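Local coordinates for putative exported protein (Bacteroides fragilis NCTC 9343, PDB 3IEE) that is of unknown function but is probably exported as a lipoprotein and folds into an all-helical bundle of long helices, at residues K28-S33 against N146-L151; G35-M40 against Q95-L100; Q183-L188 against L202-L207; K42-N47 against Y253-Y258. All blocks are in the same frame, centred on the assembly; numbering follows the deposited sequence.

Interaction 1 (K28-S33 against N146-L151); sequences KYYNTS and NIFDIL. With EDO (1,2-ethanediol), chain H; EDO (1,2-ethanediol), chain E.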
# COMPACT_ATOMS: atom_id res chain seq x y z
N LYS A 28 8.76 2.90 14.43
CA LYS A 28 7.48 2.87 15.13
C LYS A 28 6.40 3.56 14.29
O LYS A 28 5.35 3.00 14.01
CB LYS A 28 7.59 3.54 16.48
CG LYS A 28 8.19 2.67 17.58
CD LYS A 28 8.55 3.53 18.79
CE LYS A 28 8.65 2.75 20.11
NZ LYS A 28 8.95 3.68 21.21
N TYR A 29 6.71 4.78 13.85
CA TYR A 29 5.73 5.56 13.05
C TYR A 29 5.39 4.89 11.73
O TYR A 29 4.22 4.89 11.31
CB TYR A 29 6.21 6.99 12.85
CG TYR A 29 5.20 7.88 12.16
CD1 TYR A 29 5.14 7.94 10.76
CD2 TYR A 29 4.30 8.65 12.88
CE1 TYR A 29 4.23 8.79 10.12
CE2 TYR A 29 3.38 9.50 12.25
CZ TYR A 29 3.34 9.54 10.85
OH TYR A 29 2.44 10.35 10.19
N TYR A 30 6.39 4.31 11.08
CA TYR A 30 6.19 3.51 9.88
C TYR A 30 5.25 2.34 10.19
O TYR A 30 4.30 2.09 9.46
CB TYR A 30 7.51 2.93 9.31
CG TYR A 30 7.24 1.96 8.17
CD1 TYR A 30 7.02 2.41 6.88
CD2 TYR A 30 7.14 0.60 8.40
CE1 TYR A 30 6.73 1.53 5.84
CE2 TYR A 30 6.86 -0.28 7.37
CZ TYR A 30 6.66 0.17 6.11
OH TYR A 30 6.39 -0.78 5.11
N ASN A 31 5.53 1.59 11.25
CA ASN A 31 4.71 0.42 11.54
C ASN A 31 3.27 0.77 11.86
O ASN A 31 2.34 0.06 11.41
CB ASN A 31 5.35 -0.40 12.68
CG ASN A 31 6.62 -1.13 12.24
OD1 ASN A 31 6.79 -1.50 11.06
ND2 ASN A 31 7.49 -1.42 13.22
N THR A 32 3.07 1.85 12.60
CA THR A 32 1.72 2.32 12.86
C THR A 32 1.05 2.74 11.55
O THR A 32 -0.12 2.43 11.31
CB THR A 32 1.71 3.48 13.87
OG1 THR A 32 2.18 2.97 15.13
CG2 THR A 32 0.31 4.10 14.01
N SER A 33 1.81 3.45 10.70
CA SER A 33 1.31 3.89 9.39
C SER A 33 0.89 2.72 8.51
O SER A 33 -0.15 2.78 7.83
CB SER A 33 2.33 4.73 8.61
OG SER A 33 2.63 5.99 9.21
N ASN A 146 1.75 8.23 -1.14
CA ASN A 146 2.55 9.41 -0.80
C ASN A 146 3.21 9.27 0.59
O ASN A 146 4.37 9.63 0.78
CB ASN A 146 1.71 10.68 -0.78
CG ASN A 146 1.36 11.21 -2.15
OD1 ASN A 146 1.83 10.72 -3.19
ND2 ASN A 146 0.51 12.26 -2.16
N ILE A 147 2.43 8.81 1.55
CA ILE A 147 2.93 8.64 2.93
C ILE A 147 4.11 7.65 2.95
O ILE A 147 5.18 7.97 3.51
CB ILE A 147 1.78 8.28 3.85
CG1 ILE A 147 0.83 9.48 4.03
CG2 ILE A 147 2.29 7.79 5.25
CD1 ILE A 147 -0.51 9.14 4.41
N PHE A 148 3.95 6.48 2.31
CA PHE A 148 5.04 5.51 2.21
C PHE A 148 6.26 6.11 1.56
O PHE A 148 7.40 5.92 2.00
CB PHE A 148 4.57 4.22 1.52
CG PHE A 148 3.60 3.44 2.32
CD1 PHE A 148 3.89 3.07 3.64
CD2 PHE A 148 2.37 3.05 1.80
CE1 PHE A 148 2.96 2.32 4.41
CE2 PHE A 148 1.46 2.27 2.53
CZ PHE A 148 1.75 1.93 3.85
N ASP A 149 6.03 6.85 0.48
CA ASP A 149 7.13 7.48 -0.26
C ASP A 149 7.91 8.49 0.60
O ASP A 149 9.12 8.54 0.54
CB ASP A 149 6.65 8.22 -1.50
CG ASP A 149 6.13 7.28 -2.63
OD1 ASP A 149 6.35 6.06 -2.62
OD2 ASP A 149 5.43 7.85 -3.52
N ILE A 150 7.19 9.28 1.40
CA ILE A 150 7.79 10.24 2.35
C ILE A 150 8.68 9.52 3.35
O ILE A 150 9.83 9.94 3.63
CB ILE A 150 6.69 11.07 3.05
CG1 ILE A 150 6.03 12.04 2.05
CG2 ILE A 150 7.24 11.83 4.28
CD1 ILE A 150 4.66 12.52 2.46
N LEU A 151 8.14 8.43 3.89
CA LEU A 151 8.83 7.66 4.97
C LEU A 151 10.08 6.90 4.51
O LEU A 151 11.06 6.70 5.29
CB LEU A 151 7.86 6.71 5.64
CG LEU A 151 6.76 7.43 6.43
CD1 LEU A 151 5.71 6.40 6.91
CD2 LEU A 151 7.28 8.24 7.64
C1 EDO H . 3.58 -0.45 1.53
O1 EDO H . 4.14 -0.13 0.24
C2 EDO H . 4.56 -1.23 2.43
O2 EDO H . 5.62 -0.37 2.92
C1 EDO E . -1.54 12.91 -4.60
O1 EDO E . -0.40 13.77 -4.72
C2 EDO E . -2.69 13.55 -3.83
O2 EDO E . -3.94 12.94 -4.19

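Interaction 2 (G35-M40 against Q95-L100); sequences GVLKDM and QNYTGL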
# COMPACT_ATOMS: atom_id res chain seq x y z
N GLY A 35 -0.20 -0.21 9.36
CA GLY A 35 -1.49 -0.72 9.86
C GLY A 35 -2.67 0.19 9.59
O GLY A 35 -3.76 -0.23 9.17
N VAL A 36 -2.46 1.48 9.81
CA VAL A 36 -3.48 2.50 9.61
C VAL A 36 -3.88 2.59 8.15
O VAL A 36 -5.07 2.62 7.79
CB VAL A 36 -3.05 3.91 10.10
CG1 VAL A 36 -4.03 4.94 9.60
CG2 VAL A 36 -2.95 3.95 11.66
N LEU A 37 -2.89 2.62 7.27
CA LEU A 37 -3.20 2.74 5.85
C LEU A 37 -3.82 1.47 5.26
O LEU A 37 -4.60 1.52 4.30
CB LEU A 37 -1.91 3.14 5.14
CG LEU A 37 -1.45 4.55 5.52
CD1 LEU A 37 -0.02 4.80 5.03
CD2 LEU A 37 -2.39 5.63 4.96
N LYS A 38 -3.43 0.33 5.80
CA LYS A 38 -4.08 -0.95 5.47
C LYS A 38 -5.56 -0.87 5.79
O LYS A 38 -6.38 -1.29 4.97
CB LYS A 38 -3.38 -2.11 6.18
CG LYS A 38 -4.07 -3.43 6.01
CD LYS A 38 -3.36 -4.56 6.69
CE LYS A 38 -4.14 -5.86 6.53
NZ LYS A 38 -3.79 -6.80 7.63
N ASP A 39 -5.88 -0.32 6.95
CA ASP A 39 -7.24 -0.23 7.46
C ASP A 39 -8.09 0.83 6.76
O ASP A 39 -9.28 0.62 6.52
CB ASP A 39 -7.19 0.13 8.96
CG ASP A 39 -8.10 -0.68 9.80
OD1 ASP A 39 -8.40 -1.82 9.41
OD2 ASP A 39 -8.51 -0.18 10.89
N MSE A 40 -7.47 1.98 6.47
CA MSE A 40 -8.15 3.17 5.92
C MSE A 40 -8.37 3.14 4.42
O MSE A 40 -9.30 3.79 3.96
CB MSE A 40 -7.41 4.46 6.27
CG MSE A 40 -7.41 4.76 7.75
SE MSE A 40 -9.25 5.12 8.40
CE MSE A 40 -9.78 3.35 9.07
N GLN A 95 -0.35 16.60 6.28
CA GLN A 95 -1.15 17.04 5.13
C GLN A 95 -1.75 15.86 4.37
O GLN A 95 -2.92 15.87 4.01
CB GLN A 95 -0.21 17.80 4.24
CG GLN A 95 -0.72 18.52 3.06
CD GLN A 95 0.47 19.21 2.40
OE1 GLN A 95 1.03 20.17 2.95
NE2 GLN A 95 0.92 18.66 1.26
N ASN A 96 -0.92 14.83 4.13
CA ASN A 96 -1.38 13.65 3.40
C ASN A 96 -2.41 12.86 4.24
O ASN A 96 -3.44 12.42 3.71
CB ASN A 96 -0.18 12.79 2.96
CG ASN A 96 0.47 13.27 1.65
OD1 ASN A 96 -0.05 13.05 0.54
ND2 ASN A 96 1.58 13.94 1.79
N TYR A 97 -2.15 12.66 5.52
CA TYR A 97 -3.14 11.98 6.38
C TYR A 97 -4.44 12.76 6.45
O TYR A 97 -5.54 12.18 6.37
CB TYR A 97 -2.56 11.73 7.76
CG TYR A 97 -1.83 10.43 7.88
CD1 TYR A 97 -2.51 9.21 7.74
CD2 TYR A 97 -0.44 10.39 8.06
CE1 TYR A 97 -1.89 8.00 7.83
CE2 TYR A 97 0.21 9.17 8.16
CZ TYR A 97 -0.51 7.97 8.04
OH TYR A 97 0.14 6.76 8.16
N THR A 98 -4.32 14.07 6.61
CA THR A 98 -5.52 14.93 6.72
C THR A 98 -6.35 14.80 5.44
O THR A 98 -7.59 14.60 5.50
CB THR A 98 -5.16 16.38 7.06
OG1 THR A 98 -4.53 16.40 8.35
CG2 THR A 98 -6.43 17.27 7.09
N GLY A 99 -5.67 14.89 4.30
CA GLY A 99 -6.30 14.73 2.99
C GLY A 99 -6.93 13.38 2.78
O GLY A 99 -8.03 13.26 2.21
N LEU A 100 -6.26 12.33 3.23
CA LEU A 100 -6.80 10.99 3.17
C LEU A 100 -8.08 10.85 3.99
O LEU A 100 -9.11 10.33 3.48
CB LEU A 100 -5.73 9.99 3.70
CG LEU A 100 -6.23 8.54 3.81
CD1 LEU A 100 -6.92 8.02 2.55
CD2 LEU A 100 -5.10 7.64 4.23

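Interaction 3 (Q183-L188 against L202-L207); sequences QSILNL and LKVAEL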
# COMPACT_ATOMS: atom_id res chain seq x y z
N GLN A 183 4.33 -4.79 -1.97
CA GLN A 183 3.04 -4.32 -1.44
C GLN A 183 2.55 -3.09 -2.21
O GLN A 183 1.34 -2.93 -2.44
CB GLN A 183 3.15 -4.05 0.07
CG GLN A 183 1.84 -3.76 0.74
CD GLN A 183 0.88 -4.93 0.66
OE1 GLN A 183 1.15 -5.98 1.24
NE2 GLN A 183 -0.24 -4.78 -0.07
N SER A 184 3.47 -2.23 -2.59
CA SER A 184 3.11 -1.05 -3.38
C SER A 184 2.52 -1.46 -4.74
O SER A 184 1.56 -0.88 -5.28
CB SER A 184 4.34 -0.16 -3.60
OG SER A 184 3.91 1.03 -4.17
N ILE A 185 3.14 -2.49 -5.34
CA ILE A 185 2.66 -3.00 -6.62
C ILE A 185 1.27 -3.61 -6.46
O ILE A 185 0.34 -3.37 -7.29
CB ILE A 185 3.65 -4.06 -7.21
CG1 ILE A 185 4.96 -3.35 -7.66
CG2 ILE A 185 2.93 -4.91 -8.31
CD1 ILE A 185 6.18 -4.26 -7.90
N LEU A 186 1.08 -4.40 -5.40
CA LEU A 186 -0.27 -4.97 -5.09
C LEU A 186 -1.34 -3.87 -4.95
O LEU A 186 -2.44 -3.96 -5.53
CB LEU A 186 -0.22 -5.82 -3.82
CG LEU A 186 0.57 -7.14 -3.93
CD1 LEU A 186 0.68 -7.76 -2.56
CD2 LEU A 186 -0.03 -8.07 -4.95
N ASN A 187 -1.01 -2.84 -4.19
CA ASN A 187 -1.94 -1.72 -3.96
C ASN A 187 -2.31 -0.96 -5.24
O ASN A 187 -3.46 -0.49 -5.39
CB ASN A 187 -1.40 -0.72 -2.89
CG ASN A 187 -1.20 -1.36 -1.52
OD1 ASN A 187 -1.72 -2.43 -1.23
ND2 ASN A 187 -0.40 -0.70 -0.69
N LEU A 188 -1.36 -0.82 -6.18
CA LEU A 188 -1.67 -0.25 -7.51
C LEU A 188 -2.52 -1.20 -8.32
O LEU A 188 -3.50 -0.79 -8.96
CB LEU A 188 -0.41 0.11 -8.32
CG LEU A 188 0.51 1.25 -7.88
CD1 LEU A 188 1.93 1.06 -8.48
CD2 LEU A 188 -0.06 2.65 -8.23
N LEU A 202 6.69 0.74 -13.78
CA LEU A 202 7.76 1.52 -13.17
C LEU A 202 8.16 0.86 -11.86
O LEU A 202 9.36 0.68 -11.56
CB LEU A 202 7.26 2.94 -12.90
CG LEU A 202 8.30 3.97 -12.49
CD1 LEU A 202 9.44 4.09 -13.52
CD2 LEU A 202 7.58 5.31 -12.33
N LYS A 203 7.17 0.48 -11.06
CA LYS A 203 7.47 -0.15 -9.78
C LYS A 203 8.08 -1.56 -9.95
O LYS A 203 8.93 -1.95 -9.14
CB LYS A 203 6.23 -0.22 -8.89
CG LYS A 203 5.69 1.14 -8.46
CD LYS A 203 6.64 1.93 -7.59
CE LYS A 203 6.58 1.53 -6.11
NZ LYS A 203 7.43 2.41 -5.25
N VAL A 204 7.67 -2.29 -10.98
CA VAL A 204 8.30 -3.58 -11.31
C VAL A 204 9.76 -3.38 -11.71
O VAL A 204 10.67 -4.16 -11.31
CB VAL A 204 7.54 -4.33 -12.40
CG1 VAL A 204 8.38 -5.51 -12.90
CG2 VAL A 204 6.15 -4.74 -11.88
N ALA A 205 10.04 -2.28 -12.40
CA ALA A 205 11.42 -1.96 -12.75
C ALA A 205 12.23 -1.60 -11.50
O ALA A 205 13.40 -1.96 -11.39
CB ALA A 205 11.45 -0.79 -13.81
N GLU A 206 11.62 -0.93 -10.52
CA GLU A 206 12.30 -0.65 -9.24
C GLU A 206 12.58 -1.95 -8.51
O GLU A 206 13.69 -2.15 -7.97
CB GLU A 206 11.46 0.22 -8.32
CG GLU A 206 11.31 1.65 -8.78
CD GLU A 206 10.36 2.45 -7.90
OE1 GLU A 206 10.01 2.01 -6.75
OE2 GLU A 206 9.94 3.54 -8.38
N LEU A 207 11.57 -2.81 -8.47
CA LEU A 207 11.72 -4.10 -7.81
C LEU A 207 12.86 -4.89 -8.46
O LEU A 207 13.67 -5.54 -7.78
CB LEU A 207 10.41 -4.86 -7.80
CG LEU A 207 10.41 -6.18 -7.01
CD1 LEU A 207 10.90 -6.06 -5.56
CD2 LEU A 207 9.01 -6.79 -7.07

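Interaction 4 (K42-N47 against Y253-Y258); sequences KEKDVN and YSDADY. With EDO (1,2-ethanediol), chain C.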
# COMPACT_ATOMS: atom_id res chain seq x y z
N LYS A 42 -8.72 -0.03 2.32
CA LYS A 42 -8.84 -1.47 2.05
C LYS A 42 -9.25 -1.58 0.58
O LYS A 42 -10.43 -1.48 0.27
CB LYS A 42 -9.90 -2.14 2.95
CG LYS A 42 -9.61 -2.18 4.46
CD LYS A 42 -10.84 -2.69 5.27
CE LYS A 42 -10.67 -2.54 6.79
NZ LYS A 42 -11.99 -2.68 7.52
N GLU A 43 -8.29 -1.81 -0.32
CA GLU A 43 -8.57 -1.61 -1.75
C GLU A 43 -9.71 -2.50 -2.26
O GLU A 43 -10.51 -2.07 -3.06
CB GLU A 43 -7.33 -1.86 -2.59
CG GLU A 43 -6.13 -0.91 -2.35
CD GLU A 43 -5.37 -1.12 -1.03
OE1 GLU A 43 -5.50 -2.17 -0.30
OE2 GLU A 43 -4.59 -0.19 -0.75
N LYS A 44 -9.75 -3.76 -1.83
CA LYS A 44 -10.86 -4.62 -2.28
C LYS A 44 -12.26 -4.16 -1.77
O LYS A 44 -13.26 -4.32 -2.49
CB LYS A 44 -10.57 -6.10 -1.98
CG LYS A 44 -9.72 -6.75 -3.12
CD LYS A 44 -9.26 -8.18 -2.77
CE LYS A 44 -10.13 -9.26 -3.33
NZ LYS A 44 -9.52 -10.58 -2.98
N ASP A 45 -12.32 -3.60 -0.55
CA ASP A 45 -13.55 -3.04 0.02
C ASP A 45 -13.97 -1.81 -0.77
O ASP A 45 -15.15 -1.65 -1.11
CB ASP A 45 -13.42 -2.69 1.49
CG ASP A 45 -13.34 -3.93 2.40
OD1 ASP A 45 -13.37 -5.05 1.88
OD2 ASP A 45 -13.26 -3.77 3.64
N VAL A 46 -13.00 -0.95 -1.09
CA VAL A 46 -13.32 0.21 -1.90
C VAL A 46 -13.84 -0.20 -3.29
O VAL A 46 -14.85 0.35 -3.76
CB VAL A 46 -12.11 1.15 -2.01
CG1 VAL A 46 -12.41 2.34 -2.97
CG2 VAL A 46 -11.69 1.66 -0.59
N ASN A 47 -13.18 -1.17 -3.94
CA ASN A 47 -13.64 -1.78 -5.20
C ASN A 47 -15.09 -2.30 -5.11
O ASN A 47 -15.91 -2.11 -6.05
CB ASN A 47 -12.75 -2.97 -5.59
CG ASN A 47 -11.34 -2.57 -6.06
OD1 ASN A 47 -11.07 -1.40 -6.26
ND2 ASN A 47 -10.46 -3.57 -6.22
N TYR A 253 -8.18 -5.96 -14.85
CA TYR A 253 -8.07 -6.49 -13.50
C TYR A 253 -8.94 -7.75 -13.29
O TYR A 253 -10.04 -7.84 -13.85
CB TYR A 253 -8.58 -5.40 -12.51
CG TYR A 253 -8.68 -5.88 -11.08
CD1 TYR A 253 -7.60 -5.82 -10.24
CD2 TYR A 253 -9.85 -6.46 -10.60
CE1 TYR A 253 -7.66 -6.25 -8.94
CE2 TYR A 253 -9.91 -6.92 -9.31
CZ TYR A 253 -8.83 -6.82 -8.49
OH TYR A 253 -8.86 -7.29 -7.21
N SER A 254 -8.45 -8.72 -12.51
CA SER A 254 -9.35 -9.73 -11.95
C SER A 254 -8.95 -10.01 -10.51
O SER A 254 -7.79 -9.93 -10.13
CB SER A 254 -9.36 -10.99 -12.82
OG SER A 254 -8.27 -11.85 -12.53
N ASP A 255 -9.94 -10.30 -9.66
CA ASP A 255 -9.64 -10.75 -8.33
C ASP A 255 -8.74 -12.00 -8.35
O ASP A 255 -7.91 -12.15 -7.49
CB ASP A 255 -10.94 -11.05 -7.57
CG ASP A 255 -11.59 -9.81 -6.96
OD1 ASP A 255 -10.98 -8.71 -6.90
OD2 ASP A 255 -12.72 -9.96 -6.47
N ALA A 256 -8.90 -12.88 -9.34
CA ALA A 256 -8.07 -14.11 -9.38
C ALA A 256 -6.58 -13.73 -9.54
O ALA A 256 -5.69 -14.36 -8.94
CB ALA A 256 -8.48 -15.00 -10.48
N ASP A 257 -6.34 -12.76 -10.42
CA ASP A 257 -4.98 -12.26 -10.64
C ASP A 257 -4.45 -11.57 -9.38
O ASP A 257 -3.32 -11.82 -8.97
CB ASP A 257 -4.94 -11.34 -11.86
CG ASP A 257 -5.03 -12.13 -13.18
OD1 ASP A 257 -4.67 -13.31 -13.23
OD2 ASP A 257 -5.45 -11.55 -14.19
N TYR A 258 -5.28 -10.73 -8.75
CA TYR A 258 -4.86 -10.06 -7.53
C TYR A 258 -4.48 -11.03 -6.44
O TYR A 258 -3.45 -10.91 -5.80
CB TYR A 258 -5.93 -9.11 -7.02
CG TYR A 258 -5.52 -8.40 -5.72
CD1 TYR A 258 -4.71 -7.24 -5.74
CD2 TYR A 258 -5.95 -8.86 -4.49
CE1 TYR A 258 -4.38 -6.59 -4.58
CE2 TYR A 258 -5.59 -8.20 -3.30
CZ TYR A 258 -4.80 -7.06 -3.37
OH TYR A 258 -4.42 -6.45 -2.17
C1 EDO C . -9.15 1.22 -4.28
O1 EDO C . -8.77 0.30 -5.33
C2 EDO C . -8.42 2.56 -4.45
O2 EDO C . -8.75 3.47 -3.38
O HOH W 1 -3.86 -3.96 -1.90
O HOH W 2 -12.06 -6.20 -6.19

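Interaction 1 (K28-S33 against N146-L151)
The rings of Tyr-30 and Phe-148 meet with their side chains crossing at about a right angle, Tyr-30 CE1 lying 3.9 Å from Phe-148 CD1. A 1,2-ethanediol, probably from the crystallisation liquor, sets its C1 over the centre of one Phe-148 face, 3.5 Å above the plane. Its O2 lies in plane at the edge of the Tyr-30 ring, beside OH, at a separation too short to be trusted in detail. Leu-151 packs against both tyrosines: CD2 is 3.8 Å from Tyr-29 CD1, and CD1 is 4.2 Å from Tyr-30 CD1. Leu-151 CD1 also packs 3.9 Å from Ser-33 OG. That hydroxyl, whose outside partner is Tyr-97, is held by its own helix, donating to Tyr-29 O (2.9 Å) from above the carbonyl plane, while Ser-33 N reaches the same oxygen from the opposite face. Helices 17-40 and 123-162 run antiparallel here, at 164°, as one pair of an all-helical bundle. Helix 87-119 covers the side of Tyr-29 and Ile-147 through Tyr-97 and Asn-96, and Tyr-29 OH binds Val-78 O in the short helix 75-78.

Interaction 2 (G35-M40 against Q95-L100)
Tyr-97 OH is hydrogen-bonded to Ser-33 OG one turn before Leu-37, whose CD1 packs 3.7 Å from the same oxygen. The setting is a parallel pair of long helices in an all-helical bundle, 17-40 and 87-119; the segments 35-40 and 95-100 cross at 22°, their axes 12.6 Å apart at closest approach. At this spacing the backbones do not meet, and side chains span the gap. Leu-37 and Tyr-97 cross at about a right angle, with Leu-37 CD2 3.8 Å from Tyr-97 CE1. Val-36 comes to the same ring atom, its CG1 standing 4.1 Å from Tyr-97 CE1. Selenomethionine Met-40 takes part through its CB, while the end of its side chain leads away from helix 87-119. All five touching residues are buried, and the contact between them is hydrocarbon apart from the tyrosine oxygen. Helix 123-162 packs on Leu-37 through Phe-148, and Val-78 touches both Val-36 and Tyr-97. Leu-100 has CG anti to its backbone N (chi1 174°) on the side facing helix 17-40. Its CD2 presses on Leu-37 CD2 at 3.5 Å, closer than usual van der Waals contact, and lies 4.4 Å from Met-40 CB.

Interaction 3 (Q183-L188 against L202-L207)
Segments 183-188 and 202-207 run antiparallel at 166° with axes 9.9 Å apart, and their backbones come nearest at Ile-185 and Lys-203, whose CA atoms are 6.4 Å apart. They belong to helices 169-189 and 197-215, consecutive in the chain, so the contact closes a helical hairpin in the C-terminal, DUF3829-like part of the protein. Ile-185 has the largest share of the contact: its CG1 packs against Lys-203 CB at 3.6 Å. Its terminal CD1 touches two hydrophobic side chains, 4.0 Å from Val-204 CG2 and 3.9 Å from Leu-207 CD2. Lys-203 lies across the other side of the interface with its aliphatic chain bent twice, the second bend (chi3 -83°) setting CE close to Ser-184. Ser-184 OG sits 3.3 Å from Lys-203 CE, the carbon next to the charged nitrogen, and is itself hydrogen-bonded to Gln-145 OE1 of helix 123-162. The ammonium meets Glu-206, one turn further along its own helix, in a salt bridge, Lys-203 NZ to Glu-206 OE1 at 3.0 Å, on the syn side of the carboxylate. Phe-240 and Ile-241 of helix 224-247 also pack on Leu-207. The buried Lys-203 thus fills the interface with its methylenes while Glu-206 pairs with its charge, and that carboxylate probably stabilises the ammonium.

Interaction 4 (K42-N47 against Y253-Y258)
Lys-44 makes the main van der Waals contact, its CD lying 3.7 Å from Tyr-258 CE2 as the two side chains pass obliquely. A bend at chi3 (97°) carries CE over to Asp-255, 3.7 Å from OD1.

Charges meet less directly. Lys-44 NZ stands 4.6 Å from Asp-255 OD1, beyond a salt bridge, and forms its salt bridge with Asp-259 one turn further along; the nearby carboxylates would be expected to favour the ammonium form of the lysine.

Polar links across the gap run through water. One water donates to Asp-255 OD1 and accepts from Asn-47 ND2 at 3.1 Å, an amide nitrogen that also binds Ala-190 O. Asp-255 OD1 is gripped a second time by Tyr-253 OH, which donates at 2.6 Å nearly along the C-O axis of the carboxylate. The Tyr-253 hydroxyl also approaches Asn-47 ND2 tip to tip, at 4.2 Å. A second water sits 2.6 Å from Tyr-258 OH and makes a weak bond to Glu-43 OE1, while Glu-43 OE2 has a salt bridge to Lys-144. On Asn-47 OD1 a 1,2-ethanediol donates its O1 hydroxyl.

Both segments hold helix starts. Lys-42 holds the N-cap position of helix 43-56; Ser-254 caps helix 255-268, its OG accepting from Asp-257 N at 3.0 Å, with an N-H...O angle of 160°. The first turns of two helices thus meet across a partly hydrated seam that joins the DUF6845 part of the bundle to the DUF3829-like C-terminal part.

How the interactions relate
Interactions 1 and 2 share helix 17-40 and touch directly: Ser-33 OG lies 2.8 Å from Tyr-97 OH, and Asn-146 ND2 lies 2.9 Å from Asn-96 OD1, both probable hydrogen bonds. Their centres are 10 Å apart, and together they tie three helices of the DUF6845 part. Interaction 3 belongs to the C-terminal part, its centre about 16 Å from that of interaction 1. Interaction 4 connects the two parts: its segment 42-47 follows 35-40 in sequence, and it touches interaction 3 through Tyr-258 CE1, 3.4 Å from Leu-186 O. No active site is known; the 1,2-ethanediol near Tyr-30, Phe-148 and Ser-180 lies where the two parts meet, though it probably comes from the crystallisation liquor.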